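PDB 4WU3: Myo-inositol phosphohydrolase from Mitsuokella multacida, which probably removes phosphate groups from myo-inositol phosphates such as phytate by hydrolysis, using a fold of the protein tyrosine phosphatase type. Local coordinates for residues A509-A517 with W591-M602. The protein carries 2 engineered substitutions. Residues are numbered along the deposited sequence; the frame is centred on the assembly and turned at random.
Sequences ATDHIWPSA and WKADYYHQKAHM. With 4IP (inositol-(1,3,4,5)-tetrakisphosphate), chain F.
Ile-513, the last residue of a type II beta turn begun at Thr-510, lies with its CA 5.7 Å from the CA of Tyr-595, and the contact continues along helix 593-613 as far as Met-602. In this phosphatase domain of the protein tyrosine phosphatase type, the loop follows strand 503-509, an outermost strand of its mixed sheet, and brings Asp-511 and His-512 to the bound inositol tetrakisphosphate; Lys-592 and Tyr-596 reach it from the other segment. The contact illustrates how one loop can meet a ligand and at the same time pack against a helix distant in sequence. Trp-591 points an edge of its six-membered ring at the face of His-512 in a T-shaped stack, centroids 5.1 Å apart and planes at 77°, while Asp-511 CG lies on the opposite side, offset toward the ring's rim. ND1 of His-512 makes a weak, nearly straight hydrogen bond (168°) to ligand oxygen OPF. The extended chain of Lys-592 brings CE to 3.7 Å from His-512 ND1, and NZ donates to the ligand's O4 at 3.1 Å, with weak bonds to two oxygens of the P5 phosphate. Ser-540 and Arg-546, of the phosphate-binding P-loop, and Lys-477 also hydrogen-bond the ligand.

Farther along the helix, Trp-514 has CG anti to its backbone N (chi1 173°), which lays the indole against Met-602. Lys-599 CG sits at the indole edge, and its extended chain carries CE and NZ of Lys-599 each to 3.5 Å from the carbonyl O of His-512. A water bridges the segments, accepting from Trp-514 N and donating to Tyr-595 O and Gln-598 OE1. Pro-515 CD backs one indole face; over the other, Met-602 CB makes a CH-pi contact, 3.4 Å from the centroid of the five-membered ring of Trp-514.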
ATOM      1  N   ALA A 509       5.446 -29.502  20.017  1.00 11.58           N
ATOM      2  CA  ALA A 509       4.548 -29.333  18.878  1.00 10.85           C
ATOM      3  C   ALA A 509       3.942 -27.937  18.889  1.00 11.13           C
ATOM      4  O   ALA A 509       3.440 -27.476  19.908  1.00 10.96           O
ATOM      5  CB  ALA A 509       3.458 -30.397  18.896  1.00  9.87           C
ATOM      6  N   THR A 510       4.010 -27.256  17.747  1.00 12.99           N
ATOM      7  CA  THR A 510       3.526 -25.882  17.650  1.00 11.44           C
ATOM      8  C   THR A 510       2.010 -25.854  17.692  1.00 11.48           C
ATOM      9  O   THR A 510       1.353 -26.661  17.052  1.00  9.92           O
ATOM     10  CB  THR A 510       4.010 -25.206  16.364  1.00 10.98           C
ATOM     11  OG1 THR A 510       5.440 -25.223  16.333  1.00 10.58           O
ATOM     12  CG2 THR A 510       3.511 -23.758  16.303  1.00 10.65           C
ATOM     13  N   ASP A 511       1.467 -24.917  18.463  1.00 11.79           N
ATOM     14  CA  ASP A 511       0.030 -24.805  18.649  1.00 11.87           C
ATOM     15  C   ASP A 511      -0.684 -24.424  17.342  1.00 11.51           C
ATOM     16  O   ASP A 511      -0.140 -23.688  16.515  1.00 11.26           O
ATOM     17  CB  ASP A 511      -0.260 -23.767  19.734  1.00 12.46           C
ATOM     18  CG  ASP A 511      -1.695 -23.784  20.192  1.00 12.30           C
ATOM     19  OD1 ASP A 511      -2.481 -24.633  19.723  1.00 13.20           O
ATOM     20  OD2 ASP A 511      -2.032 -22.932  21.033  1.00 12.27           O
ATOM     21  N   HIS A 512      -1.894 -24.959  17.176  1.00 10.23           N
ATOM     22  CA  HIS A 512      -2.777 -24.684  16.035  1.00 10.63           C
ATOM     23  C   HIS A 512      -2.443 -25.437  14.745  1.00 10.85           C
ATOM     24  O   HIS A 512      -3.241 -25.420  13.818  1.00 11.98           O
ATOM     25  CB  HIS A 512      -2.855 -23.184  15.722  1.00 10.76           C
ATOM     26  CG  HIS A 512      -3.165 -22.335  16.909  1.00 11.36           C
ATOM     27  ND1 HIS A 512      -4.403 -22.325  17.515  1.00 13.37           N
ATOM     28  CD2 HIS A 512      -2.395 -21.471  17.613  1.00 12.43           C
ATOM     29  CE1 HIS A 512      -4.383 -21.492  18.541  1.00 13.37           C
ATOM     30  NE2 HIS A 512      -3.175 -20.961  18.623  1.00 13.52           N
ATOM     31  N   ILE A 513      -1.276 -26.070  14.658  1.00 11.11           N
ATOM     32  CA  ILE A 513      -0.835 -26.618  13.373  1.00 11.10           C
ATOM     33  C   ILE A 513      -0.598 -28.117  13.405  1.00 10.19           C
ATOM     34  O   ILE A 513      -0.408 -28.722  14.463  1.00  9.53           O
ATOM     35  CB  ILE A 513       0.426 -25.905  12.815  1.00 11.80           C
ATOM     36  CG1 ILE A 513       1.699 -26.415  13.467  1.00 14.10           C
ATOM     37  CG2 ILE A 513       0.341 -24.400  13.010  1.00 12.09           C
ATOM     38  CD1 ILE A 513       2.957 -25.833  12.836  1.00 16.51           C
ATOM     39  N   TRP A 514      -0.640 -28.716  12.223  1.00 10.18           N
ATOM     40  CA  TRP A 514      -0.406 -30.141  12.091  1.00  9.39           C
ATOM     41  C   TRP A 514       1.007 -30.440  12.584  1.00  8.98           C
ATOM     42  O   TRP A 514       1.954 -29.791  12.173  1.00  8.78           O
ATOM     43  CB  TRP A 514      -0.586 -30.568  10.642  1.00  8.86           C
ATOM     44  CG  TRP A 514      -0.207 -31.971  10.412  1.00  8.32           C
ATOM     45  CD1 TRP A 514       0.907 -32.417   9.776  1.00  8.02           C
ATOM     46  CD2 TRP A 514      -0.926 -33.135  10.837  1.00  7.99           C
ATOM     47  NE1 TRP A 514       0.926 -33.790   9.768  1.00  8.33           N
ATOM     48  CE2 TRP A 514      -0.187 -34.255  10.417  1.00  7.70           C
ATOM     49  CE3 TRP A 514      -2.124 -33.335  11.528  1.00  7.66           C
ATOM     50  CZ2 TRP A 514      -0.597 -35.554  10.666  1.00  7.82           C
ATOM     51  CZ3 TRP A 514      -2.534 -34.621  11.775  1.00  7.64           C
ATOM     52  CH2 TRP A 514      -1.774 -35.722  11.341  1.00  7.84           C
ATOM     53  N   PRO A 515       1.152 -31.409  13.496  1.00  9.49           N
ATOM     54  CA  PRO A 515       2.483 -31.728  13.995  1.00 10.58           C
ATOM     55  C   PRO A 515       3.497 -31.929  12.861  1.00 11.56           C
ATOM     56  O   PRO A 515       3.188 -32.560  11.860  1.00 11.57           O
ATOM     57  CB  PRO A 515       2.261 -33.026  14.767  1.00 11.07           C
ATOM     58  CG  PRO A 515       0.846 -32.940  15.222  1.00 10.68           C
ATOM     59  CD  PRO A 515       0.113 -32.249  14.106  1.00  9.82           C
ATOM     60  N   SER A 516       4.700 -31.388  13.016  1.00 12.90           N
ATOM     61  CA  SER A 516       5.714 -31.503  11.973  1.00 12.98           C
ATOM     62  C   SER A 516       6.147 -32.954  11.787  1.00 12.99           C
ATOM     63  O   SER A 516       5.993 -33.786  12.681  1.00 13.55           O
ATOM     64  CB  SER A 516       6.925 -30.636  12.308  1.00 13.09           C
ATOM     65  OG  SER A 516       7.689 -31.228  13.342  1.00 14.47           O
ATOM     66  N   ALA A 517       6.695 -33.246  10.619  1.00 12.82           N
ATOM     67  CA  ALA A 517       7.256 -34.562  10.329  1.00 13.81           C
ATOM     68  C   ALA A 517       8.211 -35.019  11.421  1.00 14.22           C
ATOM     69  O   ALA A 517       8.109 -36.146  11.894  1.00 16.24           O
ATOM     70  CB  ALA A 517       7.990 -34.530   8.999  1.00 13.91           C
ATOM     71  N   TRP A 591      -7.863 -16.993  10.300  1.00 16.39           N
ATOM     72  CA  TRP A 591      -6.506 -17.340   9.912  1.00 15.26           C
ATOM     73  C   TRP A 591      -6.220 -18.834  10.016  1.00 14.70           C
ATOM     74  O   TRP A 591      -5.274 -19.320   9.401  1.00 16.13           O
ATOM     75  CB  TRP A 591      -5.498 -16.546  10.749  1.00 15.16           C
ATOM     76  CG  TRP A 591      -5.437 -16.917  12.198  1.00 15.42           C
ATOM     77  CD1 TRP A 591      -6.149 -16.358  13.230  1.00 15.61           C
ATOM     78  CD2 TRP A 591      -4.590 -17.907  12.787  1.00 14.51           C
ATOM     79  NE1 TRP A 591      -5.804 -16.956  14.420  1.00 16.37           N
ATOM     80  CE2 TRP A 591      -4.846 -17.907  14.176  1.00 15.55           C
ATOM     81  CE3 TRP A 591      -3.646 -18.795  12.277  1.00 14.08           C
ATOM     82  CZ2 TRP A 591      -4.181 -18.756  15.057  1.00 15.31           C
ATOM     83  CZ3 TRP A 591      -2.994 -19.646  13.151  1.00 15.45           C
ATOM     84  CH2 TRP A 591      -3.269 -19.625  14.526  1.00 14.07           C
ATOM     85  N   LYS A 592      -7.040 -19.561  10.769  1.00 13.73           N
ATOM     86  CA  LYS A 592      -6.799 -20.980  10.994  1.00 15.55           C
ATOM     87  C   LYS A 592      -7.243 -21.842   9.832  1.00 14.79           C
ATOM     88  O   LYS A 592      -6.951 -23.032   9.810  1.00 18.43           O
ATOM     89  CB  LYS A 592      -7.515 -21.462  12.255  1.00 18.63           C
ATOM     90  CG  LYS A 592      -6.945 -20.900  13.543  1.00 24.31           C
ATOM     91  CD  LYS A 592      -7.770 -21.337  14.741  1.00 26.65           C
ATOM     92  CE  LYS A 592      -7.352 -20.591  15.997  1.00 29.23           C
ATOM     93  NZ  LYS A 592      -8.132 -21.024  17.195  1.00 31.43           N
ATOM     94  N   ALA A 593      -7.934 -21.245   8.871  1.00 13.52           N
ATOM     95  CA  ALA A 593      -8.545 -22.003   7.784  1.00 12.33           C
ATOM     96  C   ALA A 593      -7.558 -22.906   7.054  1.00 11.17           C
ATOM     97  O   ALA A 593      -7.795 -24.097   6.912  1.00 12.87           O
ATOM     98  CB  ALA A 593      -9.215 -21.057   6.802  1.00 11.82           C
ATOM     99  N   ASP A 594      -6.455 -22.334   6.590  1.00 10.89           N
ATOM    100  CA  ASP A 594      -5.413 -23.092   5.898  1.00 10.97           C
ATOM    101  C   ASP A 594      -4.802 -24.178   6.778  1.00 10.26           C
ATOM    102  O   ASP A 594      -4.376 -25.218   6.275  1.00  9.02           O
ATOM    103  CB  ASP A 594      -4.299 -22.151   5.413  1.00 11.66           C
ATOM    104  CG  ASP A 594      -4.763 -21.199   4.312  1.00 13.75           C
ATOM    105  OD1 ASP A 594      -5.735 -21.534   3.588  1.00 14.44           O
ATOM    106  OD2 ASP A 594      -4.149 -20.113   4.165  1.00 14.77           O
ATOM    107  N   TYR A 595      -4.733 -23.924   8.084  1.00 11.39           N
ATOM    108  CA  TYR A 595      -4.102 -24.875   9.026  1.00 11.38           C
ATOM    109  C   TYR A 595      -5.024 -26.046   9.378  1.00 11.50           C
ATOM    110  O   TYR A 595      -4.555 -27.179   9.521  1.00 11.81           O
ATOM    111  CB  TYR A 595      -3.579 -24.159  10.277  1.00 11.39           C
ATOM    112  CG  TYR A 595      -2.510 -23.135   9.944  1.00 13.24           C
ATOM    113  CD1 TYR A 595      -1.188 -23.514   9.736  1.00 14.91           C
ATOM    114  CD2 TYR A 595      -2.836 -21.798   9.794  1.00 14.87           C
ATOM    115  CE1 TYR A 595      -0.221 -22.585   9.410  1.00 15.69           C
ATOM    116  CE2 TYR A 595      -1.878 -20.860   9.467  1.00 16.30           C
ATOM    117  CZ  TYR A 595      -0.573 -21.249   9.278  1.00 16.32           C
ATOM    118  OH  TYR A 595       0.358 -20.289   8.945  1.00 15.26           O
ATOM    119  N   TYR A 596      -6.323 -25.783   9.497  1.00 11.83           N
ATOM    120  CA  TYR A 596      -7.317 -26.853   9.577  1.00 12.29           C
ATOM    121  C   TYR A 596      -7.293 -27.700   8.309  1.00 11.84           C
ATOM    122  O   TYR A 596      -7.377 -28.923   8.364  1.00 10.56           O
ATOM    123  CB  TYR A 596      -8.721 -26.282   9.718  1.00 13.44           C
ATOM    124  CG  TYR A 596      -9.054 -25.692  11.067  1.00 14.99           C
ATOM    125  CD1 TYR A 596      -8.667 -26.321  12.244  1.00 15.69           C
ATOM    126  CD2 TYR A 596      -9.813 -24.530  11.166  1.00 15.63           C
ATOM    127  CE1 TYR A 596      -8.998 -25.789  13.481  1.00 16.24           C
ATOM    128  CE2 TYR A 596     -10.148 -23.991  12.401  1.00 15.88           C
ATOM    129  CZ  TYR A 596      -9.736 -24.619  13.555  1.00 16.50           C
ATOM    130  OH  TYR A 596     -10.076 -24.087  14.785  1.00 17.06           O
ATOM    131  N   HIS A 597      -7.186 -27.043   7.160  1.00 12.82           N
ATOM    132  CA  HIS A 597      -7.182 -27.768   5.899  1.00 13.92           C
ATOM    133  C   HIS A 597      -5.977 -28.687   5.825  1.00 13.69           C
ATOM    134  O   HIS A 597      -6.068 -29.826   5.381  1.00 12.75           O
ATOM    135  CB  HIS A 597      -7.149 -26.815   4.714  1.00 15.26           C
ATOM    136  CG  HIS A 597      -6.822 -27.491   3.424  1.00 17.40           C
ATOM    137  ND1 HIS A 597      -7.726 -28.285   2.750  1.00 19.27           N
ATOM    138  CD2 HIS A 597      -5.680 -27.523   2.699  1.00 19.48           C
ATOM    139  CE1 HIS A 597      -7.161 -28.763   1.656  1.00 19.45           C
ATOM    140  NE2 HIS A 597      -5.921 -28.316   1.602  1.00 22.54           N
ATOM    141  N   GLN A 598      -4.837 -28.167   6.250  1.00 14.17           N
ATOM    142  CA  GLN A 598      -3.613 -28.934   6.249  1.00 14.63           C
ATOM    143  C   GLN A 598      -3.768 -30.149   7.180  1.00 13.75           C
ATOM    144  O   GLN A 598      -3.278 -31.239   6.884  1.00 10.68           O
ATOM    145  CB  GLN A 598      -2.462 -28.023   6.674  1.00 16.15           C
ATOM    146  CG  GLN A 598      -1.117 -28.685   6.875  1.00 17.46           C
ATOM    147  CD  GLN A 598      -0.014 -27.656   6.990  1.00 20.71           C
ATOM    148  OE1 GLN A 598      -0.099 -26.722   7.789  1.00 19.51           O
ATOM    149  NE2 GLN A 598       1.029 -27.813   6.180  1.00 25.37           N
ATOM    150  N   LYS A 599      -4.470 -29.978   8.293  1.00 13.57           N
ATOM    151  CA  LYS A 599      -4.678 -31.108   9.192  1.00 16.33           C
ATOM    152  C   LYS A 599      -5.580 -32.152   8.554  1.00 13.62           C
ATOM    153  O   LYS A 599      -5.315 -33.347   8.622  1.00 11.79           O
ATOM    154  CB  LYS A 599      -5.283 -30.661  10.520  1.00 19.89           C
ATOM    155  CG  LYS A 599      -4.318 -29.952  11.452  1.00 24.60           C
ATOM    156  CD  LYS A 599      -5.064 -29.532  12.705  1.00 31.28           C
ATOM    157  CE  LYS A 599      -4.178 -28.834  13.707  1.00 39.53           C
ATOM    158  NZ  LYS A 599      -5.034 -28.270  14.785  1.00 45.16           N
ATOM    159  N   ALA A 600      -6.656 -31.691   7.935  1.00 11.44           N
ATOM    160  CA  ALA A 600      -7.580 -32.592   7.299  1.00 12.43           C
ATOM    161  C   ALA A 600      -6.849 -33.432   6.264  1.00 13.15           C
ATOM    162  O   ALA A 600      -7.054 -34.628   6.169  1.00 15.71           O
ATOM    163  CB  ALA A 600      -8.701 -31.803   6.651  1.00 12.72           C
ATOM    164  N   HIS A 601      -5.981 -32.791   5.500  1.00 14.34           N
ATOM    165  CA  HIS A 601      -5.247 -33.449   4.432  1.00 16.31           C
ATOM    166  C   HIS A 601      -4.231 -34.437   5.000  1.00 16.14           C
ATOM    167  O   HIS A 601      -4.181 -35.597   4.580  1.00 15.99           O
ATOM    168  CB  HIS A 601      -4.521 -32.383   3.615  1.00 18.70           C
ATOM    169  CG  HIS A 601      -3.951 -32.879   2.326  1.00 23.13           C
ATOM    170  ND1 HIS A 601      -2.599 -32.918   2.077  1.00 28.03           N
ATOM    171  CD2 HIS A 601      -4.551 -33.328   1.201  1.00 26.05           C
ATOM    172  CE1 HIS A 601      -2.388 -33.381   0.859  1.00 30.49           C
ATOM    173  NE2 HIS A 601      -3.557 -33.638   0.307  1.00 31.51           N
ATOM    174  N   MET A 602      -3.430 -33.976   5.959  1.00 12.52           N
ATOM    175  CA  MET A 602      -2.307 -34.751   6.453  1.00 13.16           C
ATOM    176  C   MET A 602      -2.722 -35.926   7.330  1.00 14.65           C
ATOM    177  O   MET A 602      -2.000 -36.921   7.387  1.00 14.34           O
ATOM    178  CB  MET A 602      -1.317 -33.856   7.212  1.00 13.33           C
ATOM    179  CG  MET A 602      -0.599 -32.827   6.343  1.00 13.63           C
ATOM    180  SD  MET A 602       0.336 -33.535   4.968  1.00 15.80           S
ATOM    181  CE  MET A 602       1.703 -34.298   5.822  1.00 15.41           C
TER
HETATM  182  C1  4IP F 702      -5.796 -25.632  20.913  1.00 39.44           C
HETATM  183  O1  4IP F 702      -5.707 -26.939  21.479  1.00 28.87           O
HETATM  184  C2  4IP F 702      -5.708 -24.579  22.010  1.00 44.96           C
HETATM  185  O2  4IP F 702      -6.709 -24.827  22.988  1.00 47.40           O
HETATM  186  C3  4IP F 702      -5.929 -23.175  21.461  1.00 50.30           C
HETATM  187  O3  4IP F 702      -5.874 -22.228  22.530  1.00 63.15           O
HETATM  188  C4  4IP F 702      -7.264 -23.056  20.732  1.00 48.35           C
HETATM  189  O4  4IP F 702      -7.366 -21.747  20.159  1.00 51.77           O
HETATM  190  C5  4IP F 702      -7.360 -24.109  19.634  1.00 49.28           C
HETATM  191  O5  4IP F 702      -8.631 -24.039  18.983  1.00 54.25           O
HETATM  192  C6  4IP F 702      -7.133 -25.516  20.184  1.00 44.98           C
HETATM  193  O6  4IP F 702      -7.183 -26.477  19.126  1.00 41.56           O
HETATM  194  P1  4IP F 702      -4.305 -27.645  21.827  1.00 21.08           P
HETATM  195  O1P 4IP F 702      -3.709 -27.972  20.486  1.00 17.16           O
HETATM  196  O2P 4IP F 702      -4.728 -28.836  22.648  1.00 20.97           O
HETATM  197  O3P 4IP F 702      -3.552 -26.613  22.628  1.00 23.13           O
HETATM  198  P3  4IP F 702      -4.824 -21.004  22.477  1.00 64.27           P
HETATM  199  O4P 4IP F 702      -4.915 -20.506  21.054  1.00 79.37           O
HETATM  200  O5P 4IP F 702      -3.503 -21.640  22.846  1.00 65.22           O
HETATM  201  O6P 4IP F 702      -5.346 -20.014  23.489  1.00 71.57           O
HETATM  202  P4  4IP F 702      -8.654 -20.799  20.393  1.00 55.79           P
HETATM  203  O7P 4IP F 702      -8.887 -20.822  21.884  1.00 53.50           O
HETATM  204  O8P 4IP F 702      -8.182 -19.463  19.874  1.00 57.45           O
HETATM  205  O9P 4IP F 702      -9.740 -21.465  19.570  1.00 50.09           O
HETATM  206  P5  4IP F 702      -8.734 -24.293  17.391  1.00 59.33           P
HETATM  207  OPF 4IP F 702      -7.393 -23.852  16.822  1.00 44.56           O
HETATM  208  OPG 4IP F 702      -9.905 -23.422  16.987  1.00 75.69           O
HETATM  209  OPH 4IP F 702      -8.984 -25.779  17.269  1.00 61.28           O
HETATM  210  O   HOH W   1      -1.619 -27.131   9.992  1.00 12.54           O